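Local coordinates for mandelate racemase/muconate lactonizing enzyme family protein (Azoarcus sp., PDB 2QDE) that belongs to the mandelate racemase/muconate lactonizing enzyme family of the enolase superfamily and binds a barium ion in its barrel domain, at residues P171-R183 / T207-K219. Numbering follows the deposited sequence.
Sequences PLKADIAMVAEVR and TTIRALEKYNLSK
Helix 172-183 and the end of helix 202-212 run side by side in nearly the same direction, their axes 10.5 Å apart and crossing at -27°, with Leu172 level with Thr208 and Ile176 with Leu212. Tyr215 lays one ring face against Ala180, whose CA sits 4.1 Å from the ring centroid in a CH-pi contact; a methyl side chain is small enough to let the ring lie this near the backbone. Val179 CG1, anti to the backbone N (chi1 173°), reaches both Tyr215 CB (3.7 Å) and Leu217 CD2 (3.8 Å), while Leu212 CD2 lies 4.1 Å from Ile176 CA, branched apolar residues suiting this seam between helices. Tyr215 O lies at the edge of the Arg183 guanidinium, in its plane, and accepts a hydrogen bond from NH1 (2.8 Å), although the carbonyl's position is less certain. Arg183 NH2 hydrogen-bonds Gly187 O and Val190 O, in the connection leading into strand 192-195. At the other end a water links Asp175 OD2 to Thr208 OG1, which also hydrogen-bonds Gln204 O. Val179, Leu212 and, from the loop, Leu217 rest on Ile194 of strand 192-195, as expected for neighbouring outer helices packed on the strands of a beta/alpha barrel.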
ATOM      1  N   PRO A 171      -0.406  18.611  34.488  1.00 34.15           N
ATOM      2  CA  PRO A 171      -0.325  17.152  34.335  1.00 32.47           C
ATOM      3  C   PRO A 171      -1.664  16.430  34.136  1.00 31.52           C
ATOM      4  O   PRO A 171      -2.722  17.057  34.099  1.00 32.81           O
ATOM      5  CB  PRO A 171       0.389  16.717  35.614  1.00 32.60           C
ATOM      6  CG  PRO A 171      -0.060  17.765  36.603  1.00 33.53           C
ATOM      7  CD  PRO A 171       0.080  19.030  35.818  1.00 32.61           C
ATOM      8  N   LEU A 172      -1.610  15.107  34.014  1.00 30.86           N
ATOM      9  CA  LEU A 172      -2.809  14.294  33.799  1.00 30.04           C
ATOM     10  C   LEU A 172      -3.958  14.581  34.765  1.00 30.60           C
ATOM     11  O   LEU A 172      -5.117  14.679  34.356  1.00 30.69           O
ATOM     12  CB  LEU A 172      -2.441  12.810  33.870  1.00 29.51           C
ATOM     13  CG  LEU A 172      -3.581  11.791  33.766  1.00 28.29           C
ATOM     14  CD1 LEU A 172      -4.365  11.996  32.465  1.00 27.79           C
ATOM     15  CD2 LEU A 172      -2.989  10.385  33.825  1.00 28.24           C
ATOM     16  N   LYS A 173      -3.641  14.705  36.049  1.00 30.55           N
ATOM     17  CA  LYS A 173      -4.657  14.979  37.059  1.00 30.44           C
ATOM     18  C   LYS A 173      -5.337  16.323  36.834  1.00 28.83           C
ATOM     19  O   LYS A 173      -6.557  16.447  36.994  1.00 29.71           O
ATOM     20  CB  LYS A 173      -4.026  14.950  38.451  1.00 30.74           C
ATOM     21  CG  LYS A 173      -3.450  13.599  38.815  1.00 33.50           C
ATOM     22  CD  LYS A 173      -4.542  12.611  39.221  1.00 35.73           C
ATOM     23  CE  LYS A 173      -5.081  12.925  40.623  1.00 37.62           C
ATOM     24  NZ  LYS A 173      -5.937  11.827  41.185  1.00 38.06           N
ATOM     25  N   ALA A 174      -4.544  17.327  36.469  1.00 28.90           N
ATOM     26  CA  ALA A 174      -5.058  18.672  36.221  1.00 28.36           C
ATOM     27  C   ALA A 174      -5.983  18.684  35.005  1.00 28.33           C
ATOM     28  O   ALA A 174      -7.033  19.334  35.018  1.00 28.13           O
ATOM     29  CB  ALA A 174      -3.899  19.635  36.007  1.00 28.69           C
ATOM     30  N   ASP A 175      -5.590  17.974  33.951  1.00 28.75           N
ATOM     31  CA  ASP A 175      -6.411  17.898  32.745  1.00 28.89           C
ATOM     32  C   ASP A 175      -7.744  17.223  33.079  1.00 27.58           C
ATOM     33  O   ASP A 175      -8.808  17.721  32.706  1.00 27.91           O
ATOM     34  CB  ASP A 175      -5.693  17.110  31.636  1.00 29.58           C
ATOM     35  CG  ASP A 175      -4.499  17.865  31.045  1.00 30.61           C
ATOM     36  OD1 ASP A 175      -4.404  19.099  31.229  1.00 29.87           O
ATOM     37  OD2 ASP A 175      -3.656  17.220  30.381  1.00 31.80           O
ATOM     38  N   ILE A 176      -7.690  16.093  33.782  1.00 28.04           N
ATOM     39  CA  ILE A 176      -8.914  15.387  34.168  1.00 28.88           C
ATOM     40  C   ILE A 176      -9.815  16.274  35.018  1.00 28.79           C
ATOM     41  O   ILE A 176     -11.021  16.379  34.764  1.00 28.51           O
ATOM     42  CB  ILE A 176      -8.615  14.107  34.990  1.00 29.33           C
ATOM     43  CG1 ILE A 176      -8.005  13.033  34.086  1.00 30.07           C
ATOM     44  CG2 ILE A 176      -9.903  13.587  35.633  1.00 30.04           C
ATOM     45  CD1 ILE A 176      -7.581  11.770  34.829  1.00 31.22           C
ATOM     46  N   ALA A 177      -9.225  16.907  36.028  1.00 27.89           N
ATOM     47  CA  ALA A 177      -9.966  17.778  36.935  1.00 28.70           C
ATOM     48  C   ALA A 177     -10.675  18.915  36.204  1.00 28.01           C
ATOM     49  O   ALA A 177     -11.851  19.197  36.467  1.00 28.63           O
ATOM     50  CB  ALA A 177      -9.021  18.344  37.998  1.00 28.82           C
ATOM     51  N   MET A 178      -9.966  19.565  35.285  1.00 27.66           N
ATOM     52  CA  MET A 178     -10.535  20.676  34.520  1.00 26.75           C
ATOM     53  C   MET A 178     -11.758  20.231  33.722  1.00 26.59           C
ATOM     54  O   MET A 178     -12.841  20.814  33.843  1.00 25.57           O
ATOM     55  CB  MET A 178      -9.474  21.256  33.575  1.00 25.45           C
ATOM     56  CG  MET A 178      -9.956  22.391  32.671  1.00 26.23           C
ATOM     57  SD  MET A 178      -8.633  23.022  31.572  1.00 25.92           S
ATOM     58  CE  MET A 178      -8.560  21.726  30.332  1.00 28.31           C
ATOM     59  N   VAL A 179     -11.577  19.186  32.915  1.00 26.95           N
ATOM     60  CA  VAL A 179     -12.652  18.656  32.081  1.00 25.05           C
ATOM     61  C   VAL A 179     -13.794  18.104  32.922  1.00 26.65           C
ATOM     62  O   VAL A 179     -14.966  18.341  32.618  1.00 26.08           O
ATOM     63  CB  VAL A 179     -12.117  17.545  31.126  1.00 25.09           C
ATOM     64  CG1 VAL A 179     -13.265  16.880  30.382  1.00 23.27           C
ATOM     65  CG2 VAL A 179     -11.148  18.155  30.127  1.00 22.40           C
ATOM     66  N   ALA A 180     -13.455  17.368  33.978  1.00 27.04           N
ATOM     67  CA  ALA A 180     -14.475  16.795  34.849  1.00 28.46           C
ATOM     68  C   ALA A 180     -15.421  17.884  35.343  1.00 28.61           C
ATOM     69  O   ALA A 180     -16.641  17.771  35.201  1.00 27.64           O
ATOM     70  CB  ALA A 180     -13.819  16.093  36.035  1.00 28.42           C
ATOM     71  N   GLU A 181     -14.849  18.941  35.919  1.00 29.33           N
ATOM     72  CA  GLU A 181     -15.631  20.058  36.445  1.00 29.08           C
ATOM     73  C   GLU A 181     -16.432  20.801  35.373  1.00 28.23           C
ATOM     74  O   GLU A 181     -17.644  20.995  35.511  1.00 29.09           O
ATOM     75  CB  GLU A 181     -14.709  21.038  37.180  1.00 30.59           C
ATOM     76  CG  GLU A 181     -15.328  22.417  37.418  1.00 34.55           C
ATOM     77  CD  GLU A 181     -16.458  22.407  38.442  1.00 37.42           C
ATOM     78  OE1 GLU A 181     -16.916  21.304  38.828  1.00 38.00           O
ATOM     79  OE2 GLU A 181     -16.891  23.510  38.855  1.00 38.64           O
ATOM     80  N   VAL A 182     -15.763  21.222  34.304  1.00 27.25           N
ATOM     81  CA  VAL A 182     -16.450  21.942  33.239  1.00 25.48           C
ATOM     82  C   VAL A 182     -17.625  21.136  32.671  1.00 26.49           C
ATOM     83  O   VAL A 182     -18.716  21.682  32.469  1.00 26.61           O
ATOM     84  CB  VAL A 182     -15.479  22.305  32.097  1.00 25.31           C
ATOM     85  CG1 VAL A 182     -16.218  23.066  31.006  1.00 22.99           C
ATOM     86  CG2 VAL A 182     -14.335  23.147  32.643  1.00 24.58           C
ATOM     87  N   ARG A 183     -17.410  19.844  32.427  1.00 25.95           N
ATOM     88  CA  ARG A 183     -18.463  18.977  31.889  1.00 26.44           C
ATOM     89  C   ARG A 183     -19.689  18.916  32.796  1.00 27.15           C
ATOM     90  O   ARG A 183     -20.824  18.963  32.316  1.00 27.54           O
ATOM     91  CB  ARG A 183     -17.936  17.551  31.693  1.00 27.76           C
ATOM     92  CG  ARG A 183     -18.991  16.531  31.241  1.00 27.81           C
ATOM     93  CD  ARG A 183     -18.937  16.285  29.741  1.00 29.21           C
ATOM     94  NE  ARG A 183     -19.761  17.223  28.996  1.00 29.72           N
ATOM     95  CZ  ARG A 183     -19.682  17.429  27.683  1.00 27.91           C
ATOM     96  NH1 ARG A 183     -18.803  16.765  26.939  1.00 27.02           N
ATOM     97  NH2 ARG A 183     -20.493  18.306  27.112  1.00 28.02           N
ATOM     98  N   THR A 207      -3.100   7.306  26.808  1.00 21.19           N
ATOM     99  CA  THR A 207      -3.556   7.253  28.193  1.00 21.71           C
ATOM    100  C   THR A 207      -4.528   8.362  28.594  1.00 20.45           C
ATOM    101  O   THR A 207      -5.573   8.102  29.185  1.00 19.13           O
ATOM    102  CB  THR A 207      -2.369   7.304  29.167  1.00 22.25           C
ATOM    103  OG1 THR A 207      -1.472   6.222  28.883  1.00 23.61           O
ATOM    104  CG2 THR A 207      -2.859   7.178  30.608  1.00 24.35           C
ATOM    105  N   THR A 208      -4.175   9.599  28.273  1.00 19.03           N
ATOM    106  CA  THR A 208      -5.014  10.724  28.640  1.00 19.72           C
ATOM    107  C   THR A 208      -6.336  10.725  27.902  1.00 19.45           C
ATOM    108  O   THR A 208      -7.382  10.919  28.512  1.00 18.48           O
ATOM    109  CB  THR A 208      -4.289  12.050  28.390  1.00 19.77           C
ATOM    110  OG1 THR A 208      -3.037  12.032  29.082  1.00 20.84           O
ATOM    111  CG2 THR A 208      -5.119  13.222  28.903  1.00 20.64           C
ATOM    112  N   ILE A 209      -6.297  10.501  26.592  1.00 18.96           N
ATOM    113  CA  ILE A 209      -7.529  10.491  25.817  1.00 19.85           C
ATOM    114  C   ILE A 209      -8.470   9.415  26.339  1.00 19.77           C
ATOM    115  O   ILE A 209      -9.669   9.647  26.479  1.00 19.87           O
ATOM    116  CB  ILE A 209      -7.246  10.271  24.318  1.00 19.42           C
ATOM    117  CG1 ILE A 209      -6.416  11.445  23.786  1.00 19.38           C
ATOM    118  CG2 ILE A 209      -8.554  10.164  23.547  1.00 19.50           C
ATOM    119  CD1 ILE A 209      -5.989  11.309  22.353  1.00 19.42           C
ATOM    120  N   ARG A 210      -7.931   8.239  26.636  1.00 20.29           N
ATOM    121  CA  ARG A 210      -8.764   7.162  27.158  1.00 21.72           C
ATOM    122  C   ARG A 210      -9.308   7.546  28.529  1.00 21.97           C
ATOM    123  O   ARG A 210     -10.451   7.229  28.866  1.00 21.13           O
ATOM    124  CB  ARG A 210      -7.967   5.854  27.231  1.00 21.69           C
ATOM    125  CG  ARG A 210      -7.720   5.250  25.843  1.00 22.49           C
ATOM    126  CD  ARG A 210      -7.008   3.909  25.897  1.00 21.90           C
ATOM    127  NE  ARG A 210      -7.072   3.246  24.596  1.00 22.25           N
ATOM    128  CZ  ARG A 210      -6.521   2.068  24.327  1.00 21.81           C
ATOM    129  NH1 ARG A 210      -5.859   1.412  25.269  1.00 22.65           N
ATOM    130  NH2 ARG A 210      -6.631   1.546  23.114  1.00 20.97           N
ATOM    131  N   ALA A 211      -8.497   8.260  29.304  1.00 21.07           N
ATOM    132  CA  ALA A 211      -8.911   8.695  30.628  1.00 21.11           C
ATOM    133  C   ALA A 211     -10.019   9.743  30.529  1.00 21.19           C
ATOM    134  O   ALA A 211     -10.771   9.952  31.476  1.00 21.08           O
ATOM    135  CB  ALA A 211      -7.718   9.268  31.386  1.00 20.01           C
ATOM    136  N   LEU A 212     -10.123  10.391  29.375  1.00 21.39           N
ATOM    137  CA  LEU A 212     -11.126  11.429  29.175  1.00 22.30           C
ATOM    138  C   LEU A 212     -12.374  10.980  28.419  1.00 23.52           C
ATOM    139  O   LEU A 212     -13.342  11.734  28.323  1.00 22.43           O
ATOM    140  CB  LEU A 212     -10.509  12.619  28.435  1.00 21.50           C
ATOM    141  CG  LEU A 212      -9.356  13.359  29.129  1.00 22.53           C
ATOM    142  CD1 LEU A 212      -8.853  14.483  28.229  1.00 18.99           C
ATOM    143  CD2 LEU A 212      -9.840  13.918  30.464  1.00 22.82           C
ATOM    144  N   GLU A 213     -12.362   9.763  27.883  1.00 24.27           N
ATOM    145  CA  GLU A 213     -13.505   9.276  27.119  1.00 26.70           C
ATOM    146  C   GLU A 213     -14.842   9.330  27.856  1.00 26.20           C
ATOM    147  O   GLU A 213     -15.877   9.542  27.232  1.00 27.02           O
ATOM    148  CB  GLU A 213     -13.234   7.852  26.598  1.00 29.05           C
ATOM    149  CG  GLU A 213     -12.050   7.799  25.619  1.00 33.68           C
ATOM    150  CD  GLU A 213     -11.812   6.429  24.996  1.00 36.39           C
ATOM    151  OE1 GLU A 213     -11.906   5.414  25.721  1.00 37.40           O
ATOM    152  OE2 GLU A 213     -11.510   6.372  23.777  1.00 36.43           O
ATOM    153  N   LYS A 214     -14.830   9.166  29.174  1.00 27.21           N
ATOM    154  CA  LYS A 214     -16.079   9.196  29.930  1.00 27.37           C
ATOM    155  C   LYS A 214     -16.733  10.585  29.935  1.00 29.05           C
ATOM    156  O   LYS A 214     -17.916  10.722  30.288  1.00 27.77           O
ATOM    157  CB  LYS A 214     -15.845   8.724  31.371  1.00 28.30           C
ATOM    158  CG  LYS A 214     -15.080   9.693  32.255  1.00 28.50           C
ATOM    159  CD  LYS A 214     -14.840   9.074  33.627  1.00 30.34           C
ATOM    160  CE  LYS A 214     -13.899   7.878  33.516  1.00 32.29           C
ATOM    161  NZ  LYS A 214     -13.932   6.982  34.717  1.00 36.05           N
ATOM    162  N   TYR A 215     -15.977  11.606  29.530  1.00 26.35           N
ATOM    163  CA  TYR A 215     -16.506  12.965  29.499  1.00 26.72           C
ATOM    164  C   TYR A 215     -17.091  13.358  28.145  1.00 26.48           C
ATOM    165  O   TYR A 215     -17.600  14.465  27.979  1.00 27.19           O
ATOM    166  CB  TYR A 215     -15.418  13.954  29.926  1.00 25.94           C
ATOM    167  CG  TYR A 215     -14.910  13.666  31.315  1.00 25.75           C
ATOM    168  CD1 TYR A 215     -15.763  13.745  32.416  1.00 25.49           C
ATOM    169  CD2 TYR A 215     -13.595  13.260  31.530  1.00 25.63           C
ATOM    170  CE1 TYR A 215     -15.327  13.424  33.696  1.00 26.07           C
ATOM    171  CE2 TYR A 215     -13.141  12.934  32.813  1.00 26.90           C
ATOM    172  CZ  TYR A 215     -14.017  13.019  33.887  1.00 26.82           C
ATOM    173  OH  TYR A 215     -13.584  12.692  35.153  1.00 27.09           O
ATOM    174  N   ASN A 216     -17.022  12.439  27.186  1.00 26.38           N
ATOM    175  CA  ASN A 216     -17.563  12.647  25.841  1.00 27.03           C
ATOM    176  C   ASN A 216     -17.183  13.937  25.132  1.00 24.34           C
ATOM    177  O   ASN A 216     -18.046  14.649  24.629  1.00 23.77           O
ATOM    178  CB  ASN A 216     -19.088  12.538  25.868  1.00 30.11           C
ATOM    179  CG  ASN A 216     -19.558  11.171  26.283  1.00 34.89           C
ATOM    180  OD1 ASN A 216     -19.270  10.716  27.394  1.00 37.06           O
ATOM    181  ND2 ASN A 216     -20.284  10.496  25.395  1.00 37.69           N
ATOM    182  N   LEU A 217     -15.893  14.236  25.078  1.00 24.14           N
ATOM    183  CA  LEU A 217     -15.435  15.437  24.393  1.00 21.76           C
ATOM    184  C   LEU A 217     -15.744  15.276  22.898  1.00 22.80           C
ATOM    185  O   LEU A 217     -15.615  14.180  22.345  1.00 23.20           O
ATOM    186  CB  LEU A 217     -13.930  15.606  24.612  1.00 20.43           C
ATOM    187  CG  LEU A 217     -13.490  15.729  26.078  1.00 19.60           C
ATOM    188  CD1 LEU A 217     -11.973  15.618  26.189  1.00 19.25           C
ATOM    189  CD2 LEU A 217     -13.979  17.057  26.645  1.00 19.81           C
ATOM    190  N   SER A 218     -16.154  16.357  22.244  1.00 20.28           N
ATOM    191  CA  SER A 218     -16.465  16.279  20.822  1.00 21.47           C
ATOM    192  C   SER A 218     -15.221  15.970  19.992  1.00 21.60           C
ATOM    193  O   SER A 218     -15.323  15.426  18.892  1.00 20.63           O
ATOM    194  CB  SER A 218     -17.108  17.580  20.331  1.00 21.29           C
ATOM    195  OG  SER A 218     -16.189  18.658  20.373  1.00 23.43           O
ATOM    196  N   LYS A 219     -14.046  16.306  20.522  1.00 20.35           N
ATOM    197  CA  LYS A 219     -12.797  16.061  19.807  1.00 19.66           C
ATOM    198  C   LYS A 219     -11.568  16.443  20.625  1.00 20.01           C
ATOM    199  O   LYS A 219     -11.680  17.101  21.662  1.00 20.24           O
ATOM    200  CB  LYS A 219     -12.790  16.857  18.494  1.00 19.40           C
ATOM    201  CG  LYS A 219     -13.228  18.320  18.663  1.00 22.73           C
ATOM    202  CD  LYS A 219     -13.286  19.050  17.329  1.00 23.68           C
ATOM    203  CE  LYS A 219     -14.107  20.328  17.413  1.00 23.72           C
ATOM    204  NZ  LYS A 219     -15.542  20.045  17.643  1.00 24.53           N
TER
HETATM  205  O   HOH W   1      -1.927  14.601  30.353  1.00 36.69           O